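PDB 4OD7: Thiol:disulfide interchange protein from Proteus mirabilis, which probably acts as a periplasmic disulfide oxidoreductase of the DsbA subfamily, introducing disulfide bonds into folding proteins through a thioredoxin-type redox centre. Local coordinates for residues Glu49-Glu54 against Ala178-Val183. The protein carries 1 engineered substitution. Residues are numbered along the deposited sequence; the frame is centred on the assembly and turned at random.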
ATOM      1  N   GLU A  49      -6.304  -9.450  -1.042  1.00 22.31           N
ATOM      2  CA  GLU A  49      -5.392 -10.288  -0.306  1.00 22.24           C
ATOM      3  C   GLU A  49      -6.087 -11.582   0.116  1.00 24.06           C
ATOM      4  O   GLU A  49      -5.488 -12.649   0.074  1.00 27.18           O
ATOM      5  CB  GLU A  49      -4.862  -9.528   0.924  1.00 22.43           C
ATOM      6  CG  GLU A  49      -3.868  -8.419   0.612  1.00 20.35           C
ATOM      7  CD  GLU A  49      -3.839  -7.273   1.642  1.00 18.83           C
ATOM      8  OE1 GLU A  49      -4.402  -7.430   2.743  1.00 25.01           O
ATOM      9  OE2 GLU A  49      -3.243  -6.222   1.324  1.00 18.88           O
ATOM     10  N   LYS A  50      -7.374 -11.492   0.434  1.00 26.57           N
ATOM     11  CA  LYS A  50      -8.158 -12.658   0.850  1.00 30.28           C
ATOM     12  C   LYS A  50      -8.488 -13.650  -0.286  1.00 32.81           C
ATOM     13  O   LYS A  50      -8.886 -14.797  -0.016  1.00 33.58           O
ATOM     14  CB  LYS A  50      -9.466 -12.198   1.490  1.00 33.99           C
ATOM     15  CG  LYS A  50      -9.333 -11.728   2.918  1.00 39.74           C
ATOM     16  CD  LYS A  50     -10.683 -11.334   3.521  1.00 47.98           C
ATOM     17  CE  LYS A  50     -10.782 -11.728   4.987  1.00 54.00           C
ATOM     18  NZ  LYS A  50     -12.031 -11.231   5.606  1.00 58.26           N
ATOM     19  N   ASN A  51      -8.409 -13.191  -1.537  1.00 30.85           N
ATOM     20  CA  ASN A  51      -8.934 -13.953  -2.655  1.00 31.44           C
ATOM     21  C   ASN A  51      -7.881 -14.477  -3.623  1.00 32.12           C
ATOM     22  O   ASN A  51      -8.179 -15.237  -4.497  1.00 34.33           O
ATOM     23  CB  ASN A  51      -9.933 -13.086  -3.413  1.00 32.32           C
ATOM     24  CG  ASN A  51     -11.263 -12.952  -2.680  1.00 32.64           C
ATOM     25  OD1 ASN A  51     -11.664 -13.833  -1.928  1.00 36.16           O
ATOM     26  ND2 ASN A  51     -11.957 -11.857  -2.915  1.00 31.51           N
ATOM     27  N   VAL A  52      -6.642 -14.070  -3.459  1.00 30.41           N
ATOM     28  CA  VAL A  52      -5.555 -14.548  -4.314  1.00 31.85           C
ATOM     29  C   VAL A  52      -5.250 -16.027  -4.020  1.00 32.95           C
ATOM     30  O   VAL A  52      -5.659 -16.550  -2.986  1.00 33.17           O
ATOM     31  CB  VAL A  52      -4.273 -13.690  -4.169  1.00 29.42           C
ATOM     32  CG1 VAL A  52      -4.473 -12.346  -4.822  1.00 29.48           C
ATOM     33  CG2 VAL A  52      -3.863 -13.542  -2.706  1.00 27.17           C
ATOM     34  N   PRO A  53      -4.587 -16.717  -4.959  1.00 34.55           N
ATOM     35  CA  PRO A  53      -4.157 -18.090  -4.704  1.00 36.33           C
ATOM     36  C   PRO A  53      -3.268 -18.202  -3.459  1.00 34.72           C
ATOM     37  O   PRO A  53      -2.535 -17.263  -3.161  1.00 32.42           O
ATOM     38  CB  PRO A  53      -3.354 -18.426  -5.948  1.00 37.75           C
ATOM     39  CG  PRO A  53      -3.801 -17.542  -6.950  1.00 37.65           C
ATOM     40  CD  PRO A  53      -4.138 -16.271  -6.281  1.00 34.95           C
ATOM     41  N   GLU A  54      -3.283 -19.351  -2.793  1.00 36.11           N
ATOM     42  CA  GLU A  54      -2.435 -19.584  -1.632  1.00 34.95           C
ATOM     43  C   GLU A  54      -0.981 -19.482  -2.048  1.00 34.24           C
ATOM     44  O   GLU A  54      -0.660 -19.814  -3.172  1.00 35.71           O
ATOM     45  N   ALA A 178     -14.926  -6.946  -7.714  1.00 31.54           N
ATOM     46  CA  ALA A 178     -14.601  -6.813  -9.112  1.00 32.73           C
ATOM     47  C   ALA A 178     -13.120  -6.599  -9.268  1.00 31.06           C
ATOM     48  O   ALA A 178     -12.548  -7.027 -10.235  1.00 32.19           O
ATOM     49  CB  ALA A 178     -15.359  -5.664  -9.725  1.00 35.04           C
ATOM     50  N   TYR A 179     -12.524  -5.846  -8.353  1.00 29.18           N
ATOM     51  CA  TYR A 179     -11.089  -5.574  -8.371  1.00 28.45           C
ATOM     52  C   TYR A 179     -10.335  -6.860  -8.148  1.00 29.59           C
ATOM     53  O   TYR A 179      -9.397  -7.186  -8.878  1.00 28.55           O
ATOM     54  CB  TYR A 179     -10.680  -4.563  -7.300  1.00 28.17           C
ATOM     55  CG  TYR A 179      -9.327  -3.896  -7.573  1.00 28.50           C
ATOM     56  CD1 TYR A 179      -8.126  -4.518  -7.243  1.00 26.16           C
ATOM     57  CD2 TYR A 179      -9.262  -2.624  -8.139  1.00 27.06           C
ATOM     58  CE1 TYR A 179      -6.906  -3.911  -7.503  1.00 24.59           C
ATOM     59  CE2 TYR A 179      -8.062  -2.014  -8.395  1.00 25.22           C
ATOM     60  CZ  TYR A 179      -6.880  -2.655  -8.072  1.00 25.79           C
ATOM     61  OH  TYR A 179      -5.679  -2.020  -8.341  1.00 25.71           O
ATOM     62  N   SER A 180     -10.777  -7.587  -7.123  1.00 30.85           N
ATOM     63  CA  SER A 180     -10.206  -8.883  -6.753  1.00 32.57           C
ATOM     64  C   SER A 180     -10.347  -9.890  -7.881  1.00 33.61           C
ATOM     65  O   SER A 180      -9.503 -10.751  -8.048  1.00 35.07           O
ATOM     66  CB  SER A 180     -10.894  -9.430  -5.510  1.00 31.33           C
ATOM     67  OG  SER A 180     -10.562 -10.788  -5.351  1.00 30.44           O
ATOM     68  N   ASP A 181     -11.443  -9.785  -8.627  1.00 33.02           N
ATOM     69  CA  ASP A 181     -11.689 -10.626  -9.790  1.00 36.14           C
ATOM     70  C   ASP A 181     -10.622 -10.397 -10.872  1.00 36.78           C
ATOM     71  O   ASP A 181     -10.052 -11.342 -11.389  1.00 40.10           O
ATOM     72  CB  ASP A 181     -13.078 -10.310 -10.316  1.00 37.85           C
ATOM     73  CG  ASP A 181     -13.732 -11.456 -11.039  1.00 44.16           C
ATOM     74  OD1 ASP A 181     -13.318 -12.629 -10.868  1.00 45.98           O
ATOM     75  OD2 ASP A 181     -14.708 -11.158 -11.770  1.00 46.50           O
ATOM     76  N   VAL A 182     -10.368  -9.136 -11.229  1.00 38.63           N
ATOM     77  CA  VAL A 182      -9.359  -8.777 -12.254  1.00 36.28           C
ATOM     78  C   VAL A 182      -7.929  -9.218 -11.901  1.00 35.33           C
ATOM     79  O   VAL A 182      -7.184  -9.650 -12.767  1.00 35.34           O
ATOM     80  CB  VAL A 182      -9.381  -7.262 -12.550  1.00 34.04           C
ATOM     81  CG1 VAL A 182      -8.309  -6.862 -13.539  1.00 33.62           C
ATOM     82  CG2 VAL A 182     -10.725  -6.894 -13.106  1.00 34.41           C
ATOM     83  N   VAL A 183      -7.532  -9.037 -10.640  1.00 35.26           N
ATOM     84  CA  VAL A 183      -6.183  -9.387 -10.183  1.00 33.32           C
ATOM     85  C   VAL A 183      -5.869 -10.854 -10.383  1.00 33.76           C
ATOM     86  O   VAL A 183      -4.819 -11.197 -10.918  1.00 33.60           O
ATOM     87  CB  VAL A 183      -5.981  -9.037  -8.718  1.00 28.55           C
ATOM     88  CG1 VAL A 183      -4.643  -9.584  -8.202  1.00 27.95           C
ATOM     89  CG2 VAL A 183      -6.046  -7.544  -8.565  1.00 31.75           C
TER
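S180 meets the carboxamide of N51 through a single hydrogen bond, where the CA atoms of the two segments are nearest (N51 CA to S180 CA, 6.6 Å). N51 ND2 donates to S180 OG over 3.0 Å, and an N-H...O angle of 146° shows that the bond is bent. The hydroxyl oxygen nevertheless lies close to the plane of the amide, 14° out of it, as expected for an N-H donor. Two torsions bring the groups together: OG of S180 stands opposite its backbone N (chi1 166°), while CG of N51 lies beside its own backbone N and anti to the carbonyl carbon. In this pose N51 CB also comes to 3.1 Å from S180 OG, which places the hydroxyl alongside the asparagine chain rather than straight off its end. S180 also packs on T47 and V48 of helix 44-51 and is buried, whereas N51 is exposed.

One turn further along helix 172-187, V183 reaches V52, the residue after N51 in the chain. The touch is light and methyl to methyl, CG1 to CG1 at 4.4 Å; V52 also packs on N184 and L187. N184 ND2 hydrogen-bonds to the backbone O of N51, giving that residue a second tie to the same helix.

With 112 Å² buried in all, the contact joins the C-terminal helix of this thioredoxin-type domain, 172-187, to the 44-51 helix and the residues after it. Its chemistry implies one bent hydrogen bond between an exposed asparagine and a buried serine, beside a small apolar touch, with no charged pair between the segments.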